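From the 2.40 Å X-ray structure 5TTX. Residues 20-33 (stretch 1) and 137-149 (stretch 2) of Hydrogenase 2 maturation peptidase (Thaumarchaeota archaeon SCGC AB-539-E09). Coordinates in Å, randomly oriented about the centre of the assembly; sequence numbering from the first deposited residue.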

HETATM    1  N   MSE A  20      46.582 -17.469 -16.404  1.00 26.76           N
HETATM    2  CA  MSE A  20      46.453 -16.554 -17.528  1.00 37.42           C
HETATM    3  C   MSE A  20      47.334 -15.337 -17.326  1.00 36.54           C
HETATM    4  O   MSE A  20      46.875 -14.202 -17.426  1.00 35.88           O
HETATM    5  CB  MSE A  20      44.992 -16.135 -17.716  1.00 29.82           C
HETATM    6  CG  MSE A  20      44.098 -17.307 -17.979  1.00 42.75           C
HETATM    7 SE   MSE A  20      44.340 -18.074 -19.779  1.00 56.98          SE
HETATM    8  CE  MSE A  20      42.733 -19.232 -19.792  1.00 62.64           C
ATOM      9  N   GLY A  21      48.596 -15.583 -17.023  1.00 32.61           N
ATOM     10  CA  GLY A  21      49.562 -14.501 -17.057  1.00 35.82           C
ATOM     11  C   GLY A  21      49.232 -13.424 -16.056  1.00 29.56           C
ATOM     12  O   GLY A  21      49.102 -13.676 -14.854  1.00 31.10           O
ATOM     13  N   ASP A  22      49.096 -12.199 -16.546  1.00 29.38           N
ATOM     14  CA  ASP A  22      48.892 -11.081 -15.636  1.00 24.18           C
ATOM     15  C   ASP A  22      47.482 -11.040 -15.038  1.00 28.36           C
ATOM     16  O   ASP A  22      47.228 -10.203 -14.162  1.00 28.54           O
ATOM     17  CB  ASP A  22      49.217  -9.766 -16.348  1.00 23.69           C
ATOM     18  CG  ASP A  22      50.696  -9.621 -16.670  1.00 30.41           C
ATOM     19  OD1 ASP A  22      51.018  -8.850 -17.597  1.00 33.51           O
ATOM     20  OD2 ASP A  22      51.547 -10.288 -16.013  1.00 36.24           O
ATOM     21  N   ASP A  23      46.563 -11.923 -15.447  1.00 30.12           N
ATOM     22  CA  ASP A  23      45.314 -12.038 -14.696  1.00 27.95           C
ATOM     23  C   ASP A  23      45.536 -12.594 -13.307  1.00 31.87           C
ATOM     24  O   ASP A  23      44.611 -12.556 -12.487  1.00 32.14           O
ATOM     25  CB  ASP A  23      44.302 -12.925 -15.421  1.00 31.31           C
ATOM     26  CG  ASP A  23      42.873 -12.641 -14.994  1.00 38.54           C
ATOM     27  OD1 ASP A  23      42.542 -11.439 -14.856  1.00 43.38           O
ATOM     28  OD2 ASP A  23      42.070 -13.594 -14.819  1.00 34.34           O
ATOM     29  N   GLY A  24      46.719 -13.139 -13.031  1.00 28.53           N
ATOM     30  CA  GLY A  24      47.050 -13.535 -11.681  1.00 23.55           C
ATOM     31  C   GLY A  24      47.513 -12.410 -10.777  1.00 27.44           C
ATOM     32  O   GLY A  24      47.974 -12.686  -9.670  1.00 30.10           O
ATOM     33  N   PHE A  25      47.407 -11.145 -11.201  1.00 26.72           N
ATOM     34  CA  PHE A  25      47.761 -10.023 -10.323  1.00 30.66           C
ATOM     35  C   PHE A  25      47.108 -10.128  -8.939  1.00 35.83           C
ATOM     36  O   PHE A  25      47.793 -10.070  -7.911  1.00 35.07           O
ATOM     37  CB  PHE A  25      47.373  -8.706 -11.000  1.00 22.21           C
ATOM     38  CG  PHE A  25      47.303  -7.522 -10.060  1.00 26.35           C
ATOM     39  CD1 PHE A  25      46.065  -7.026  -9.611  1.00 23.97           C
ATOM     40  CD2 PHE A  25      48.467  -6.885  -9.644  1.00 20.11           C
ATOM     41  CE1 PHE A  25      46.009  -5.908  -8.750  1.00 20.53           C
ATOM     42  CE2 PHE A  25      48.417  -5.772  -8.783  1.00 27.69           C
ATOM     43  CZ  PHE A  25      47.218  -5.279  -8.346  1.00 20.18           C
ATOM     44  N   GLY A  26      45.780 -10.265  -8.888  1.00 38.08           N
ATOM     45  CA  GLY A  26      45.073 -10.248  -7.618  1.00 29.48           C
ATOM     46  C   GLY A  26      45.504 -11.352  -6.662  1.00 28.47           C
ATOM     47  O   GLY A  26      45.882 -11.093  -5.516  1.00 29.85           O
ATOM     48  N   PRO A  27      45.421 -12.612  -7.109  1.00 30.54           N
ATOM     49  CA  PRO A  27      45.894 -13.722  -6.260  1.00 22.99           C
ATOM     50  C   PRO A  27      47.343 -13.593  -5.859  1.00 32.93           C
ATOM     51  O   PRO A  27      47.717 -14.034  -4.759  1.00 32.87           O
ATOM     52  CB  PRO A  27      45.671 -14.959  -7.142  1.00 26.96           C
ATOM     53  CG  PRO A  27      44.479 -14.575  -8.047  1.00 23.74           C
ATOM     54  CD  PRO A  27      44.654 -13.078  -8.287  1.00 23.32           C
ATOM     55  N   ARG A  28      48.182 -13.006  -6.719  1.00 30.89           N
ATOM     56  CA  ARG A  28      49.588 -12.855  -6.368  1.00 33.62           C
ATOM     57  C   ARG A  28      49.790 -11.765  -5.306  1.00 35.77           C
ATOM     58  O   ARG A  28      50.724 -11.858  -4.506  1.00 35.21           O
ATOM     59  CB  ARG A  28      50.412 -12.582  -7.627  1.00 23.88           C
ATOM     60  CG  ARG A  28      50.628 -13.829  -8.533  1.00 30.33           C
ATOM     61  CD  ARG A  28      51.669 -14.815  -7.954  1.00 28.88           C
ATOM     62  NE  ARG A  28      52.943 -14.139  -7.802  1.00 28.20           N
ATOM     63  CZ  ARG A  28      53.899 -14.132  -8.728  1.00 31.73           C
ATOM     64  NH1 ARG A  28      53.737 -14.796  -9.879  1.00 26.84           N
ATOM     65  NH2 ARG A  28      55.013 -13.452  -8.505  1.00 27.23           N
ATOM     66  N   VAL A  29      48.929 -10.741  -5.268  1.00 31.74           N
ATOM     67  CA  VAL A  29      48.974  -9.791  -4.161  1.00 30.91           C
ATOM     68  C   VAL A  29      48.582 -10.486  -2.865  1.00 33.95           C
ATOM     69  O   VAL A  29      49.205 -10.278  -1.817  1.00 42.96           O
ATOM     70  CB  VAL A  29      48.068  -8.572  -4.426  1.00 30.43           C
ATOM     71  CG1 VAL A  29      47.960  -7.714  -3.130  1.00 24.68           C
ATOM     72  CG2 VAL A  29      48.596  -7.720  -5.601  1.00 22.53           C
ATOM     73  N   VAL A  30      47.555 -11.333  -2.913  1.00 32.44           N
ATOM     74  CA  VAL A  30      47.190 -12.095  -1.721  1.00 34.33           C
ATOM     75  C   VAL A  30      48.376 -12.914  -1.223  1.00 39.43           C
ATOM     76  O   VAL A  30      48.619 -12.989  -0.012  1.00 40.98           O
ATOM     77  CB  VAL A  30      45.961 -12.975  -2.008  1.00 32.19           C
ATOM     78  CG1 VAL A  30      45.689 -13.939  -0.840  1.00 35.06           C
ATOM     79  CG2 VAL A  30      44.763 -12.073  -2.254  1.00 31.51           C
ATOM     80  N   ASP A  31      49.143 -13.529  -2.144  1.00 33.67           N
ATOM     81  CA  ASP A  31      50.342 -14.260  -1.739  1.00 31.97           C
ATOM     82  C   ASP A  31      51.295 -13.364  -0.961  1.00 35.06           C
ATOM     83  O   ASP A  31      51.831 -13.772   0.074  1.00 40.77           O
ATOM     84  CB  ASP A  31      51.082 -14.832  -2.952  1.00 37.53           C
ATOM     85  CG  ASP A  31      50.308 -15.913  -3.667  1.00 40.26           C
ATOM     86  OD1 ASP A  31      49.218 -16.304  -3.188  1.00 44.29           O
ATOM     87  OD2 ASP A  31      50.807 -16.373  -4.716  1.00 39.31           O
ATOM     88  N   LEU A  32      51.526 -12.139  -1.445  1.00 37.26           N
ATOM     89  CA  LEU A  32      52.397 -11.225  -0.711  1.00 39.16           C
ATOM     90  C   LEU A  32      51.837 -10.928   0.671  1.00 34.55           C
ATOM     91  O   LEU A  32      52.560 -11.005   1.671  1.00 50.56           O
ATOM     92  CB  LEU A  32      52.604  -9.936  -1.499  1.00 35.63           C
ATOM     93  CG  LEU A  32      53.451 -10.069  -2.763  1.00 34.43           C
ATOM     94  CD1 LEU A  32      53.499  -8.722  -3.484  1.00 30.65           C
ATOM     95  CD2 LEU A  32      54.898 -10.573  -2.423  1.00 29.54           C
ATOM     96  N   LEU A  33      50.543 -10.606   0.749  1.00 39.19           N
ATOM     97  CA  LEU A  33      49.920 -10.266   2.032  1.00 38.10           C
ATOM     98  C   LEU A  33      49.946 -11.447   2.998  1.00 42.51           C
ATOM     99  O   LEU A  33      50.302 -11.294   4.170  1.00 47.70           O
ATOM    100  CB  LEU A  33      48.489  -9.787   1.802  1.00 31.03           C
ATOM    101  CG  LEU A  33      48.408  -8.448   1.074  1.00 34.77           C
ATOM    102  CD1 LEU A  33      46.982  -8.154   0.663  1.00 31.86           C
ATOM    103  CD2 LEU A  33      48.946  -7.334   1.976  1.00 33.54           C
ATOM    104  N   LEU A 137      51.971 -19.238 -16.250  1.00 37.81           N
ATOM    105  CA  LEU A 137      52.065 -19.296 -14.799  1.00 42.94           C
ATOM    106  C   LEU A 137      52.706 -18.051 -14.210  1.00 45.68           C
ATOM    107  O   LEU A 137      52.720 -17.904 -12.981  1.00 40.73           O
ATOM    108  CB  LEU A 137      52.885 -20.528 -14.372  1.00 33.95           C
ATOM    109  CG  LEU A 137      52.327 -21.828 -14.946  1.00 40.83           C
ATOM    110  CD1 LEU A 137      53.276 -22.993 -14.754  1.00 43.77           C
ATOM    111  CD2 LEU A 137      50.976 -22.123 -14.328  1.00 37.24           C
ATOM    112  N   GLU A 138      53.236 -17.160 -15.048  1.00 37.97           N
ATOM    113  CA  GLU A 138      54.088 -16.082 -14.574  1.00 39.53           C
ATOM    114  C   GLU A 138      53.468 -14.719 -14.843  1.00 38.75           C
ATOM    115  O   GLU A 138      52.664 -14.548 -15.761  1.00 33.90           O
ATOM    116  CB  GLU A 138      55.471 -16.134 -15.231  1.00 40.51           C
ATOM    117  CG  GLU A 138      56.247 -17.446 -15.035  1.00 56.91           C
ATOM    118  CD  GLU A 138      56.652 -17.718 -13.587  1.00 74.81           C
ATOM    119  OE1 GLU A 138      56.513 -16.817 -12.723  1.00 70.89           O
ATOM    120  OE2 GLU A 138      57.125 -18.848 -13.315  1.00 88.67           O
ATOM    121  N   LEU A 139      53.848 -13.752 -14.015  1.00 38.09           N
ATOM    122  CA  LEU A 139      53.516 -12.360 -14.252  1.00 31.26           C
ATOM    123  C   LEU A 139      54.611 -11.719 -15.085  1.00 28.39           C
ATOM    124  O   LEU A 139      55.788 -12.063 -14.958  1.00 33.09           O
ATOM    125  CB  LEU A 139      53.380 -11.590 -12.934  1.00 29.41           C
ATOM    126  CG  LEU A 139      52.410 -12.077 -11.861  1.00 38.43           C
ATOM    127  CD1 LEU A 139      52.661 -11.302 -10.558  1.00 36.44           C
ATOM    128  CD2 LEU A 139      50.938 -11.936 -12.306  1.00 24.75           C
ATOM    129  N   SER A 140      54.213 -10.764 -15.920  1.00 34.96           N
ATOM    130  CA  SER A 140      55.159  -9.862 -16.550  1.00 26.15           C
ATOM    131  C   SER A 140      55.947  -9.088 -15.490  1.00 34.33           C
ATOM    132  O   SER A 140      55.538  -8.936 -14.338  1.00 34.68           O
ATOM    133  CB  SER A 140      54.434  -8.852 -17.446  1.00 25.35           C
ATOM    134  OG  SER A 140      53.504  -8.077 -16.664  1.00 28.75           O
ATOM    135  N   GLU A 141      57.097  -8.592 -15.919  1.00 29.39           N
ATOM    136  CA  GLU A 141      57.921  -7.711 -15.114  1.00 35.92           C
ATOM    137  C   GLU A 141      57.091  -6.567 -14.514  1.00 38.95           C
ATOM    138  O   GLU A 141      57.186  -6.273 -13.316  1.00 44.05           O
ATOM    139  CB  GLU A 141      59.053  -7.202 -16.017  1.00 31.20           C
ATOM    140  CG  GLU A 141      60.218  -6.615 -15.300  1.00 63.11           C
ATOM    141  CD  GLU A 141      61.462  -6.560 -16.163  1.00 72.31           C
ATOM    142  OE1 GLU A 141      61.340  -6.618 -17.413  1.00 66.48           O
ATOM    143  OE2 GLU A 141      62.566  -6.467 -15.573  1.00 85.09           O
ATOM    144  N   GLU A 142      56.236  -5.936 -15.330  1.00 31.17           N
ATOM    145  CA  GLU A 142      55.471  -4.784 -14.871  1.00 28.22           C
ATOM    146  C   GLU A 142      54.466  -5.174 -13.801  1.00 27.99           C
ATOM    147  O   GLU A 142      54.348  -4.497 -12.772  1.00 35.07           O
ATOM    148  CB  GLU A 142      54.747  -4.110 -16.037  1.00 25.16           C
ATOM    149  CG  GLU A 142      55.692  -3.484 -17.035  1.00 26.99           C
ATOM    150  CD  GLU A 142      55.927  -4.403 -18.235  1.00 40.00           C
ATOM    151  OE1 GLU A 142      55.977  -3.879 -19.372  1.00 37.36           O
ATOM    152  OE2 GLU A 142      56.056  -5.646 -18.036  1.00 29.77           O
ATOM    153  N   VAL A 143      53.736  -6.261 -14.018  1.00 25.90           N
ATOM    154  CA  VAL A 143      52.644  -6.548 -13.104  1.00 30.94           C
ATOM    155  C   VAL A 143      53.177  -7.154 -11.823  1.00 35.06           C
ATOM    156  O   VAL A 143      52.636  -6.905 -10.735  1.00 36.99           O
ATOM    157  CB  VAL A 143      51.592  -7.432 -13.787  1.00 24.85           C
ATOM    158  CG1 VAL A 143      50.556  -7.923 -12.777  1.00 24.71           C
ATOM    159  CG2 VAL A 143      50.921  -6.650 -14.945  1.00 21.63           C
ATOM    160  N   GLU A 144      54.275  -7.892 -11.912  1.00 30.35           N
ATOM    161  CA  GLU A 144      54.984  -8.280 -10.708  1.00 27.45           C
ATOM    162  C   GLU A 144      55.353  -7.061  -9.874  1.00 31.56           C
ATOM    163  O   GLU A 144      55.170  -7.057  -8.653  1.00 38.35           O
ATOM    164  CB  GLU A 144      56.243  -9.076 -11.045  1.00 34.86           C
ATOM    165  CG  GLU A 144      57.225  -9.060  -9.855  1.00 46.80           C
ATOM    166  CD  GLU A 144      57.808 -10.410  -9.508  1.00 65.87           C
ATOM    167  OE1 GLU A 144      57.969 -11.266 -10.412  1.00 60.87           O
ATOM    168  OE2 GLU A 144      58.125 -10.601  -8.310  1.00 83.89           O
ATOM    169  N   ALA A 145      55.929  -6.032 -10.505  1.00 29.06           N
ATOM    170  CA  ALA A 145      56.287  -4.861  -9.717  1.00 35.17           C
ATOM    171  C   ALA A 145      55.034  -4.184  -9.169  1.00 38.06           C
ATOM    172  O   ALA A 145      55.057  -3.626  -8.059  1.00 37.78           O
ATOM    173  CB  ALA A 145      57.139  -3.893 -10.535  1.00 28.68           C
ATOM    174  N   ALA A 146      53.918  -4.300  -9.890  1.00 35.03           N
ATOM    175  CA  ALA A 146      52.694  -3.661  -9.444  1.00 28.09           C
ATOM    176  C   ALA A 146      52.117  -4.360  -8.228  1.00 36.29           C
ATOM    177  O   ALA A 146      51.389  -3.725  -7.446  1.00 37.40           O
ATOM    178  CB  ALA A 146      51.666  -3.620 -10.578  1.00 21.08           C
ATOM    179  N   THR A 147      52.410  -5.659  -8.054  1.00 29.17           N
ATOM    180  CA  THR A 147      51.926  -6.352  -6.867  1.00 29.50           C
ATOM    181  C   THR A 147      52.468  -5.695  -5.601  1.00 35.11           C
ATOM    182  O   THR A 147      51.742  -5.538  -4.616  1.00 34.14           O
ATOM    183  CB  THR A 147      52.297  -7.837  -6.889  1.00 32.72           C
ATOM    184  OG1 THR A 147      53.716  -7.998  -6.976  1.00 33.30           O
ATOM    185  CG2 THR A 147      51.622  -8.549  -8.047  1.00 29.30           C
ATOM    186  N   HIS A 148      53.729  -5.260  -5.626  1.00 27.90           N
ATOM    187  CA  HIS A 148      54.292  -4.626  -4.439  1.00 33.44           C
ATOM    188  C   HIS A 148      53.659  -3.266  -4.201  1.00 37.50           C
ATOM    189  O   HIS A 148      53.418  -2.884  -3.053  1.00 37.58           O
ATOM    190  CB  HIS A 148      55.818  -4.521  -4.565  1.00 29.52           C
ATOM    191  CG  HIS A 148      56.465  -5.853  -4.728  1.00 42.46           C
ATOM    192  ND1 HIS A 148      56.667  -6.712  -3.669  1.00 44.42           N
ATOM    193  CD2 HIS A 148      56.872  -6.515  -5.833  1.00 38.31           C
ATOM    194  CE1 HIS A 148      57.191  -7.838  -4.114  1.00 41.47           C
ATOM    195  NE2 HIS A 148      57.337  -7.740  -5.421  1.00 43.96           N
ATOM    196  N   ALA A 149      53.370  -2.532  -5.278  1.00 34.57           N
ATOM    197  CA  ALA A 149      52.670  -1.260  -5.148  1.00 29.24           C
ATOM    198  C   ALA A 149      51.254  -1.465  -4.615  1.00 29.35           C
ATOM    199  O   ALA A 149      50.782  -0.704  -3.759  1.00 40.82           O
ATOM    200  CB  ALA A 149      52.635  -0.547  -6.500  1.00 28.65           C
TER
HETATM  201  O   HOH W   1      51.805 -16.011 -11.314  1.00 28.13           O
HETATM  202  O   HOH W   2      55.808 -14.295 -11.878  1.00 38.07           O

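Residues that touch across the two stretches are at least 110 apart in sequence. The stretches meet as a pair of helices, 25-33 and 141-149, whose axes cross at -48° with a closest approach of 9.3 Å. Just ahead of both helices, the contact is held by the carboxylate of Asp 22. Its CA-to-CB bond points sideways, but chi1 in the m well (-68°) carries the carboxylate to Ser 140, where the two oxygens take separate donors: OD2 accepts from Ser 140 N (2.7 Å, N-H...O angle 164°) and OD1 accepts from Ser 140 OG (2.8 Å). The p rotamer of Ser 140 (chi1 60°) suits both roles of its hydroxyl, because while OG donates to Asp 22 it also accepts from Val 143 N (3.2 Å), capping helix 141-149. The buried acid thus braces the cap itself. Beside it, Gly 21, with a positive phi of 63°, brings its CA to 3.4 Å from Glu 138 O in a CA-H...O contact.

Leu 139, an m,t rotamer, also starts sideways and ends against stretch 1. Its CD2 lies 3.8 Å from Phe 25 N, while CD1 packs over one face of the Arg 28 guanidinium, 3.6 Å from CZ. Arg 28 reaches this position by folding through three successive m torsions (-74°, -75°, -59°). Its charge is answered at a distance: NH2 is 4.1 Å from Glu 144 OE1 and NH1 is 4.5 Å from Glu 138 OE1, both beyond a salt bridge. Water fills the gap on the NH1 side. One molecule accepts from Arg 28 NH1 (2.9 Å) and donates to Glu 138 OE1 (2.8 Å), while a second joins Arg 28 NH1 to Leu 137 O, at 2.7 Å from each.

Between the helices, Thr 147 is the knob, seated among Phe 25, Arg 28, Val 29 and Leu 32. Its p rotamer (chi1 59°) turns OG1 back to its own helix, where it donates to Glu 144 O in a very short bond of 2.4 Å; CG2 meanwhile lies 3.9 Å from Phe 25 CD2 and 4.2 Å from Arg 28 CB. Phe 25, with chi1 at 163° (t), starts sideways but brings the end of its ring nearer stretch 2: CB touches Val 143 CG1 at 3.7 Å, and Ala 146 O approaches the ring edge, 3.8 Å from CE2. Farther along, Leu 32 points toward stretch 2 in an m,t conformation and places CD1 over the His 148 ring, 4.0 Å from its centroid and 26° off the normal, a CH-pi contact.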